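Transmembrane oligosaccharyl transferase (Archaeoglobus fulgidus, PDB 3WAJ) is a membrane-embedded oligosaccharyl transferase of the STT3/AglB family, joining a helical transmembrane part to a globular C-terminal part. Local coordinates at residues 51-56 with 556-561; 585-590 with 594-599; 649-654 with 752-757. All coordinates share one frame; numbering follows the deposited sequence.

Contact 1 of 3, residues 51-56 with 556-561; sequences YYRLIE and WIEAVA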
loop_
_atom_site.group_PDB
_atom_site.type_symbol
_atom_site.label_atom_id
_atom_site.label_comp_id
_atom_site.label_asym_id
_atom_site.label_seq_id
_atom_site.Cartn_x
_atom_site.Cartn_y
_atom_site.Cartn_z
ATOM N N TYR A 51 -2.556 7.856 -7.370
ATOM C CA TYR A 51 -2.315 8.202 -8.776
ATOM C C TYR A 51 -3.498 8.987 -9.329
ATOM O O TYR A 51 -3.333 10.042 -9.929
ATOM C CB TYR A 51 -1.997 6.978 -9.645
ATOM C CG TYR A 51 -0.513 6.767 -9.680
ATOM C CD1 TYR A 51 0.317 7.699 -10.291
ATOM C CD2 TYR A 51 0.072 5.684 -9.035
ATOM C CE1 TYR A 51 1.691 7.551 -10.267
ATOM C CE2 TYR A 51 1.443 5.516 -9.022
ATOM C CZ TYR A 51 2.244 6.450 -9.626
ATOM O OH TYR A 51 3.602 6.270 -9.607
ATOM N N TYR A 52 -4.687 8.463 -9.076
ATOM C CA TYR A 52 -5.934 9.080 -9.475
ATOM C C TYR A 52 -5.988 10.528 -8.994
ATOM O O TYR A 52 -6.276 11.437 -9.779
ATOM C CB TYR A 52 -7.072 8.234 -8.905
ATOM C CG TYR A 52 -8.468 8.796 -8.964
ATOM C CD1 TYR A 52 -9.250 8.851 -7.804
ATOM C CD2 TYR A 52 -9.032 9.234 -10.160
ATOM C CE1 TYR A 52 -10.546 9.325 -7.819
ATOM C CE2 TYR A 52 -10.353 9.731 -10.185
ATOM C CZ TYR A 52 -11.095 9.760 -9.005
ATOM O OH TYR A 52 -12.383 10.230 -8.992
ATOM N N ARG A 53 -5.693 10.736 -7.711
ATOM C CA ARG A 53 -5.663 12.071 -7.126
ATOM C C ARG A 53 -4.684 12.964 -7.905
ATOM O O ARG A 53 -5.004 14.109 -8.240
ATOM C CB ARG A 53 -5.293 11.988 -5.629
ATOM C CG ARG A 53 -5.136 13.330 -4.884
ATOM C CD ARG A 53 -3.769 14.042 -5.162
ATOM N NE ARG A 53 -3.666 15.268 -4.373
ATOM C CZ ARG A 53 -4.335 16.385 -4.648
ATOM N NH1 ARG A 53 -5.117 16.440 -5.717
ATOM N NH2 ARG A 53 -4.208 17.445 -3.867
ATOM N N LEU A 54 -3.497 12.435 -8.177
ATOM C CA LEU A 54 -2.475 13.197 -8.885
ATOM C C LEU A 54 -2.873 13.483 -10.341
ATOM O O LEU A 54 -2.710 14.602 -10.820
ATOM C CB LEU A 54 -1.126 12.484 -8.837
ATOM C CG LEU A 54 -0.454 12.350 -7.476
ATOM C CD1 LEU A 54 0.915 11.614 -7.635
ATOM C CD2 LEU A 54 -0.272 13.721 -6.846
ATOM N N ILE A 55 -3.384 12.472 -11.040
ATOM C CA ILE A 55 -3.711 12.616 -12.456
ATOM C C ILE A 55 -4.828 13.667 -12.672
ATOM O O ILE A 55 -4.749 14.502 -13.560
ATOM C CB ILE A 55 -4.057 11.245 -13.085
ATOM C CG1 ILE A 55 -2.784 10.412 -13.240
ATOM C CG2 ILE A 55 -4.749 11.408 -14.443
ATOM C CD1 ILE A 55 -3.022 8.928 -13.521
ATOM N N GLU A 56 -5.850 13.619 -11.833
ATOM C CA GLU A 56 -6.923 14.602 -11.819
ATOM C C GLU A 56 -6.372 16.023 -11.644
ATOM O O GLU A 56 -6.753 16.951 -12.356
ATOM C CB GLU A 56 -7.861 14.271 -10.656
ATOM C CG GLU A 56 -9.279 14.822 -10.752
ATOM C CD GLU A 56 -10.261 14.022 -9.896
ATOM O OE1 GLU A 56 -9.824 13.074 -9.216
ATOM O OE2 GLU A 56 -11.468 14.323 -9.903
ATOM N N TRP A 556 -7.854 6.727 0.232
ATOM C CA TRP A 556 -9.310 6.732 0.023
ATOM C C TRP A 556 -9.965 8.006 0.551
ATOM O O TRP A 556 -10.825 8.590 -0.113
ATOM C CB TRP A 556 -9.963 5.528 0.701
ATOM C CG TRP A 556 -9.494 4.204 0.196
ATOM C CD1 TRP A 556 -8.754 3.956 -0.934
ATOM C CD2 TRP A 556 -9.742 2.927 0.801
ATOM N NE1 TRP A 556 -8.539 2.595 -1.068
ATOM C CE2 TRP A 556 -9.129 1.947 -0.013
ATOM C CE3 TRP A 556 -10.426 2.519 1.950
ATOM C CZ2 TRP A 556 -9.167 0.583 0.306
ATOM C CZ3 TRP A 556 -10.468 1.171 2.261
ATOM C CH2 TRP A 556 -9.830 0.218 1.453
ATOM N N ILE A 557 -9.566 8.424 1.751
ATOM C CA ILE A 557 -10.152 9.597 2.383
ATOM C C ILE A 557 -9.921 10.800 1.491
ATOM O O ILE A 557 -10.836 11.566 1.214
ATOM C CB ILE A 557 -9.567 9.850 3.791
ATOM C CG1 ILE A 557 -10.068 8.784 4.772
ATOM C CG2 ILE A 557 -9.974 11.224 4.307
ATOM C CD1 ILE A 557 -9.498 8.920 6.178
ATOM N N GLU A 558 -8.692 10.948 1.016
ATOM C CA GLU A 558 -8.360 12.049 0.123
ATOM C C GLU A 558 -9.032 11.950 -1.255
ATOM O O GLU A 558 -9.621 12.913 -1.723
ATOM C CB GLU A 558 -6.851 12.120 -0.063
ATOM C CG GLU A 558 -6.419 13.218 -1.015
ATOM C CD GLU A 558 -4.894 13.379 -1.029
ATOM O OE1 GLU A 558 -4.196 12.482 -0.493
ATOM O OE2 GLU A 558 -4.402 14.393 -1.570
ATOM N N ALA A 559 -8.930 10.796 -1.912
ATOM C CA ALA A 559 -9.462 10.669 -3.265
ATOM C C ALA A 559 -10.995 10.585 -3.314
ATOM O O ALA A 559 -11.595 11.007 -4.292
ATOM C CB ALA A 559 -8.821 9.489 -3.999
ATOM N N VAL A 560 -11.625 10.075 -2.258
ATOM C CA VAL A 560 -13.071 9.867 -2.294
ATOM C C VAL A 560 -13.845 10.894 -1.476
ATOM O O VAL A 560 -14.854 11.426 -1.926
ATOM C CB VAL A 560 -13.477 8.423 -1.881
ATOM C CG1 VAL A 560 -14.993 8.260 -1.955
ATOM C CG2 VAL A 560 -12.800 7.392 -2.791
ATOM N N ALA A 561 -13.377 11.174 -0.271
ATOM C CA ALA A 561 -14.041 12.164 0.566
ATOM C C ALA A 561 -13.622 13.596 0.225
ATOM O O ALA A 561 -14.290 14.545 0.640
ATOM C CB ALA A 561 -13.786 11.876 2.036
HETATM O O HOH W 1 -11.462 12.635 -6.648
#
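The ring of Tyr52 meets Ala559 obliquely, CD1 lying 3.9 Å from the methyl carbon CB of Ala559, while one of its faces is overlain by the carboxylate of Glu56. Glu56 OE1 sits 3.4 Å above the Tyr52 ring plane, displaced toward the rim. The second flat pair is the guanidinium of Arg53 and the carboxylate of Glu558, whose planes are turned 69° apart. One oxygen carries this salt bridge: Glu558 OE2 is 3.0 Å from Arg53 NE, approaching obliquely to the guanidinium plane, and no direct hydrogen bond crosses between the segments. Arg53 gets there by a bend at its second torsion (chi2 -78°), whereas Glu558 reaches across with an extended chain. Helix 47-60, which begins at the zinc ligand Asp47 in the STT3 N-terminal region, thus packs against helix 554-561 of the AglB core domain, with Arg53 and Ala559 the closest backbone pair at 5.6 Å between CA atoms. The side chain of Tyr52 is about 13 Å from the bound zinc ion. A water donates to both sides, to Glu56 OE1 and to Ala559 O, the latter 2.9 Å from the water oxygen. The guanidinium has further partners, which probably limit its rotation: NH2 is hydrogen-bonded to Tyr528 OH, its strongest polar partner, and NH1 to Tyr524 O, the Tyr524 ring makes a cation-pi contact, and NE forms a second salt bridge with Asp69 OD2.

Contact 2 of 3, residues 585-590 with 594-599; sequences SSFFTA and SYAEFV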
loop_
_atom_site.group_PDB
_atom_site.type_symbol
_atom_site.label_atom_id
_atom_site.label_comp_id
_atom_site.label_asym_id
_atom_site.label_seq_id
_atom_site.Cartn_x
_atom_site.Cartn_y
_atom_site.Cartn_z
ATOM N N SER A 585 -1.686 6.394 15.643
ATOM C CA SER A 585 -1.532 5.344 16.642
ATOM C C SER A 585 -1.701 5.902 18.053
ATOM O O SER A 585 -2.207 5.226 18.945
ATOM C CB SER A 585 -0.194 4.599 16.496
ATOM O OG SER A 585 0.897 5.403 16.895
ATOM N N SER A 586 -1.300 7.146 18.254
ATOM C CA SER A 586 -1.342 7.733 19.595
ATOM C C SER A 586 -2.750 8.234 19.887
ATOM O O SER A 586 -3.140 8.399 21.045
ATOM C CB SER A 586 -0.321 8.864 19.723
ATOM O OG SER A 586 -0.330 9.667 18.563
ATOM N N PHE A 587 -3.523 8.474 18.833
ATOM C CA PHE A 587 -4.917 8.819 19.041
ATOM C C PHE A 587 -5.709 7.548 19.423
ATOM O O PHE A 587 -6.312 7.485 20.493
ATOM C CB PHE A 587 -5.498 9.544 17.824
ATOM C CG PHE A 587 -6.950 9.901 17.974
ATOM C CD1 PHE A 587 -7.329 11.035 18.671
ATOM C CD2 PHE A 587 -7.947 9.085 17.437
ATOM C CE1 PHE A 587 -8.682 11.364 18.837
ATOM C CE2 PHE A 587 -9.302 9.406 17.592
ATOM C CZ PHE A 587 -9.667 10.542 18.292
ATOM N N PHE A 588 -5.666 6.521 18.579
ATOM C CA PHE A 588 -6.526 5.336 18.775
ATOM C C PHE A 588 -6.164 4.406 19.924
ATOM O O PHE A 588 -7.022 3.653 20.399
ATOM C CB PHE A 588 -6.693 4.529 17.475
ATOM C CG PHE A 588 -7.393 5.294 16.385
ATOM C CD1 PHE A 588 -8.771 5.489 16.427
ATOM C CD2 PHE A 588 -6.673 5.843 15.326
ATOM C CE1 PHE A 588 -9.431 6.220 15.419
ATOM C CE2 PHE A 588 -7.314 6.582 14.314
ATOM C CZ PHE A 588 -8.693 6.772 14.360
ATOM N N THR A 589 -4.913 4.444 20.377
ATOM C CA THR A 589 -4.545 3.613 21.525
ATOM C C THR A 589 -4.464 4.430 22.800
ATOM O O THR A 589 -3.960 3.951 23.823
ATOM C CB THR A 589 -3.194 2.934 21.349
ATOM O OG1 THR A 589 -2.184 3.938 21.386
ATOM C CG2 THR A 589 -3.125 2.142 20.026
ATOM N N ALA A 590 -4.916 5.677 22.719
ATOM C CA ALA A 590 -4.874 6.570 23.869
ATOM C C ALA A 590 -5.823 6.027 24.932
ATOM O O ALA A 590 -6.987 5.683 24.645
ATOM C CB ALA A 590 -5.258 7.979 23.474
ATOM N N SER A 594 -8.513 12.771 27.591
ATOM C CA SER A 594 -7.615 13.931 27.688
ATOM C C SER A 594 -6.394 13.819 26.788
ATOM O O SER A 594 -6.056 14.771 26.078
ATOM C CB SER A 594 -7.144 14.143 29.127
ATOM O OG SER A 594 -8.238 14.052 30.007
ATOM N N TYR A 595 -5.719 12.671 26.838
ATOM C CA TYR A 595 -4.564 12.438 25.980
ATOM C C TYR A 595 -4.968 12.479 24.504
ATOM O O TYR A 595 -4.288 13.102 23.694
ATOM C CB TYR A 595 -3.889 11.108 26.309
ATOM C CG TYR A 595 -2.566 10.918 25.585
ATOM C CD1 TYR A 595 -1.371 11.314 26.169
ATOM C CD2 TYR A 595 -2.516 10.350 24.313
ATOM C CE1 TYR A 595 -0.160 11.141 25.509
ATOM C CE2 TYR A 595 -1.317 10.173 23.650
ATOM C CZ TYR A 595 -0.142 10.569 24.248
ATOM O OH TYR A 595 1.052 10.392 23.586
ATOM N N ALA A 596 -6.076 11.817 24.165
ATOM C CA ALA A 596 -6.601 11.853 22.798
ATOM C C ALA A 596 -6.838 13.286 22.314
ATOM O O ALA A 596 -6.517 13.637 21.166
ATOM C CB ALA A 596 -7.892 11.027 22.690
ATOM N N GLU A 597 -7.413 14.093 23.204
ATOM C CA GLU A 597 -7.702 15.506 22.954
ATOM C C GLU A 597 -6.415 16.307 22.702
ATOM O O GLU A 597 -6.381 17.203 21.857
ATOM C CB GLU A 597 -8.472 16.085 24.142
ATOM C CG GLU A 597 -9.584 17.034 23.779
ATOM C CD GLU A 597 -10.521 16.465 22.756
ATOM O OE1 GLU A 597 -11.039 17.252 21.949
ATOM O OE2 GLU A 597 -10.740 15.243 22.751
ATOM N N PHE A 598 -5.357 15.962 23.429
ATOM C CA PHE A 598 -4.053 16.552 23.193
ATOM C C PHE A 598 -3.613 16.239 21.765
ATOM O O PHE A 598 -3.214 17.126 21.010
ATOM C CB PHE A 598 -3.029 16.039 24.220
ATOM C CG PHE A 598 -1.604 16.075 23.728
ATOM C CD1 PHE A 598 -0.902 17.280 23.661
ATOM C CD2 PHE A 598 -0.961 14.905 23.327
ATOM C CE1 PHE A 598 0.416 17.314 23.189
ATOM C CE2 PHE A 598 0.362 14.928 22.850
ATOM C CZ PHE A 598 1.047 16.134 22.779
ATOM N N VAL A 599 -3.703 14.972 21.388
ATOM C CA VAL A 599 -3.292 14.562 20.051
ATOM C C VAL A 599 -4.147 15.227 18.965
ATOM O O VAL A 599 -3.617 15.726 17.955
ATOM C CB VAL A 599 -3.335 13.032 19.913
ATOM C CG1 VAL A 599 -3.109 12.602 18.454
ATOM C CG2 VAL A 599 -2.317 12.400 20.849
#
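Apolar contacts carry most of the meeting of Ala590 and Phe587 with Tyr595, Ala596 and Val599. The methyl CB of Ala590 lies 3.7 Å from Tyr595 CD2 and 4.1 Å from Ala596 CB, set against the first turn of helix 593-602. Phe587 works at two levels: its CE1 touches Ala596 CB at 3.9 Å, and its own CB meets Val599 CG1 at the same distance. Having CG anti to the backbone nitrogen (chi1 179°) lays the CD1-CE1 side of the Phe587 ring against Ala596 CB and O. Two contacts pair a ring rim with a carbonyl: Ala596 O lies near the plane of the Phe587 ring, 3.7 Å from CD1, and Ser586 O lies at the edge of Tyr595, 3.6 Å from CE2. No hydrogen bond crosses between the segments; the polar ends bond to residues outside them, Tyr595 OH to Asn580 OD1 and Ser586 OG to the carbonyl oxygens of Gly583, its strongest partner, and Val581. Within 585-590, Ser585 O takes two bonds from Thr589, from N and OG1, on opposite faces of its carbonyl plane, where the helix ends. The arrangement is two consecutive short helices, 584-588 and 593-602, joined by a brief loop in the AglB core region, the second leading into strand 605-611 of the mixed sheet.

Contact 3 of 3, residues 649-654 with 752-757; sequences FGYANS and TQLYEK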
loop_
_atom_site.group_PDB
_atom_site.type_symbol
_atom_site.label_atom_id
_atom_site.label_comp_id
_atom_site.label_asym_id
_atom_site.label_seq_id
_atom_site.Cartn_x
_atom_site.Cartn_y
_atom_site.Cartn_z
ATOM N N PHE A 649 -17.941 -24.591 29.259
ATOM C CA PHE A 649 -17.481 -23.331 28.697
ATOM C C PHE A 649 -16.621 -22.598 29.712
ATOM O O PHE A 649 -16.961 -22.536 30.904
ATOM C CB PHE A 649 -18.672 -22.442 28.322
ATOM C CG PHE A 649 -18.294 -21.238 27.480
ATOM C CD1 PHE A 649 -18.604 -19.952 27.902
ATOM C CD2 PHE A 649 -17.626 -21.395 26.265
ATOM C CE1 PHE A 649 -18.277 -18.844 27.125
ATOM C CE2 PHE A 649 -17.290 -20.291 25.485
ATOM C CZ PHE A 649 -17.609 -19.014 25.915
ATOM N N GLY A 650 -15.511 -22.026 29.245
ATOM C CA GLY A 650 -14.654 -21.270 30.128
ATOM C C GLY A 650 -13.863 -20.192 29.425
ATOM O O GLY A 650 -13.796 -20.145 28.185
ATOM N N TYR A 651 -13.269 -19.323 30.240
ATOM C CA TYR A 651 -12.287 -18.358 29.791
ATOM C C TYR A 651 -10.964 -18.577 30.544
ATOM O O TYR A 651 -10.929 -18.720 31.766
ATOM C CB TYR A 651 -12.795 -16.929 30.015
ATOM C CG TYR A 651 -11.736 -15.867 29.754
ATOM C CD1 TYR A 651 -11.430 -15.475 28.459
ATOM C CD2 TYR A 651 -11.046 -15.261 30.805
ATOM C CE1 TYR A 651 -10.469 -14.509 28.212
ATOM C CE2 TYR A 651 -10.095 -14.301 30.570
ATOM C CZ TYR A 651 -9.806 -13.924 29.269
ATOM O OH TYR A 651 -8.850 -12.963 29.020
ATOM N N ALA A 652 -9.867 -18.593 29.808
ATOM C CA ALA A 652 -8.546 -18.645 30.429
ATOM C C ALA A 652 -7.744 -17.418 30.002
ATOM O O ALA A 652 -7.684 -17.103 28.815
ATOM C CB ALA A 652 -7.832 -19.916 30.038
ATOM N N ASN A 653 -7.122 -16.735 30.961
ATOM C CA ASN A 653 -6.305 -15.569 30.644
ATOM C C ASN A 653 -5.074 -15.983 29.879
ATOM O O ASN A 653 -4.426 -15.166 29.245
ATOM C CB ASN A 653 -5.902 -14.817 31.908
ATOM C CG ASN A 653 -5.997 -15.675 33.143
ATOM O OD1 ASN A 653 -6.177 -16.888 33.053
ATOM N ND2 ASN A 653 -5.885 -15.053 34.309
ATOM N N SER A 654 -4.765 -17.269 29.935
ATOM C CA SER A 654 -3.618 -17.812 29.226
ATOM C C SER A 654 -3.984 -19.186 28.685
ATOM O O SER A 654 -4.692 -19.945 29.346
ATOM C CB SER A 654 -2.433 -17.928 30.188
ATOM O OG SER A 654 -1.575 -18.974 29.796
ATOM N N THR A 752 -18.582 -7.675 28.930
ATOM C CA THR A 752 -19.687 -7.804 29.889
ATOM C C THR A 752 -19.428 -8.871 30.948
ATOM O O THR A 752 -19.949 -8.792 32.051
ATOM C CB THR A 752 -21.047 -8.113 29.198
ATOM O OG1 THR A 752 -21.015 -9.429 28.640
ATOM C CG2 THR A 752 -21.344 -7.119 28.102
ATOM N N GLN A 753 -18.642 -9.880 30.597
ATOM C CA GLN A 753 -18.393 -11.008 31.492
ATOM C C GLN A 753 -17.163 -10.839 32.377
ATOM O O GLN A 753 -17.190 -11.228 33.538
ATOM C CB GLN A 753 -18.283 -12.299 30.685
ATOM C CG GLN A 753 -19.577 -12.672 29.969
ATOM C CD GLN A 753 -20.730 -12.890 30.940
ATOM O OE1 GLN A 753 -20.566 -13.519 31.992
ATOM N NE2 GLN A 753 -21.899 -12.361 30.595
ATOM N N LEU A 754 -16.101 -10.243 31.838
ATOM C CA LEU A 754 -14.833 -10.143 32.564
ATOM C C LEU A 754 -14.563 -8.784 33.216
ATOM O O LEU A 754 -13.941 -8.718 34.270
ATOM C CB LEU A 754 -13.664 -10.499 31.641
ATOM C CG LEU A 754 -13.836 -11.750 30.787
ATOM C CD1 LEU A 754 -12.685 -11.849 29.785
ATOM C CD2 LEU A 754 -13.923 -13.009 31.660
ATOM N N TYR A 755 -15.015 -7.703 32.585
ATOM C CA TYR A 755 -14.484 -6.380 32.896
ATOM C C TYR A 755 -15.532 -5.337 33.263
ATOM O O TYR A 755 -15.233 -4.400 34.000
ATOM C CB TYR A 755 -13.611 -5.869 31.728
ATOM C CG TYR A 755 -12.508 -6.835 31.361
ATOM C CD1 TYR A 755 -11.748 -7.432 32.348
ATOM C CD2 TYR A 755 -12.239 -7.164 30.039
ATOM C CE1 TYR A 755 -10.749 -8.329 32.042
ATOM C CE2 TYR A 755 -11.229 -8.065 29.721
ATOM C CZ TYR A 755 -10.491 -8.639 30.745
ATOM O OH TYR A 755 -9.486 -9.533 30.496
ATOM N N GLU A 756 -16.738 -5.469 32.727
ATOM C CA GLU A 756 -17.811 -4.539 33.079
ATOM C C GLU A 756 -18.000 -4.464 34.599
ATOM O O GLU A 756 -18.408 -5.438 35.238
ATOM C CB GLU A 756 -19.126 -4.933 32.406
ATOM C CG GLU A 756 -20.225 -3.892 32.580
ATOM C CD GLU A 756 -21.373 -4.085 31.601
ATOM O OE1 GLU A 756 -21.326 -5.038 30.788
ATOM O OE2 GLU A 756 -22.319 -3.275 31.634
ATOM N N LYS A 757 -17.676 -3.310 35.170
ATOM C CA LYS A 757 -17.785 -3.107 36.609
ATOM C C LYS A 757 -19.239 -2.861 36.978
ATOM O O LYS A 757 -20.088 -2.732 36.093
ATOM C CB LYS A 757 -16.940 -1.912 37.043
ATOM C CG LYS A 757 -15.489 -1.987 36.623
ATOM C CD LYS A 757 -14.807 -3.185 37.253
ATOM C CE LYS A 757 -13.298 -3.013 37.249
ATOM N NZ LYS A 757 -12.936 -1.663 37.760
#
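Strand 649-652, an outer strand of a three-stranded antiparallel sheet, meets the C-terminal part of helix 740-755 through Tyr651 and Leu754. The central interaction is a CH-pi contact. Leu754 CD1 stands over one face of the Tyr651 ring, 3.6 Å from the ring centroid and only 12° off the ring normal, so that the methyl sits almost straight above the ring. The nearest single atom is Tyr651 CZ, 3.6 Å from Leu754 CD1, while the second methyl, Leu754 CD2, reaches toward the rim, 3.8 Å from Tyr651 CD2. The first torsion of Tyr651 explains the meeting: it places CG anti to the backbone nitrogen (chi1 172°), which swings the ring out from the strand toward the helix. Leu754 also serves its neighbour on the helix, its CB lying 3.5 Å above the centre of the Tyr755 ring, so this one leucine lies against the faces of two tyrosine rings. The Tyr651 and Tyr755 side chains cross at about a right angle, and their hydroxyls come within 3.8 Å, Tyr651 OH to Tyr755 OH, too far for a hydrogen bond. The Tyr651 hydroxyl instead accepts from the backbone nitrogen of Gly639, and its ring packs edge-to-face with Phe641 of the neighbouring strand 640-643. Phe649, two residues earlier on the strand, adds a further touch on Tyr749 of the same helix. Because no hydrogen bond or salt bridge crosses between 649-654 and 752-757, their attraction here is probably mainly dispersive with a CH-pi component, while the hydrogen bond to Gly639 and the packing on Phe641 help to fix where the tyrosine ring stands to receive the methyl.

The three contacts come in series along the chain. Contact 1 spans most sequence, its segments 500 residues apart at their closest ends, against 98 for contact 3 and 4 for contact 2, and joins the STT3 N-terminal region to the AglB core domain. Contact 2 lies wholly within that core domain, its centre 27 Å from those of contacts 1 and 3, which are 44 Å apart. Helix 554-561 lies between strands 546-548 and 564-565, and helix 593-602 precedes strand 605-611, of the same mixed sheet; strand 649-652 belongs to another, antiparallel sheet. The three are separate spots, contacts 1 and 2 buried and contact 3 at the surface.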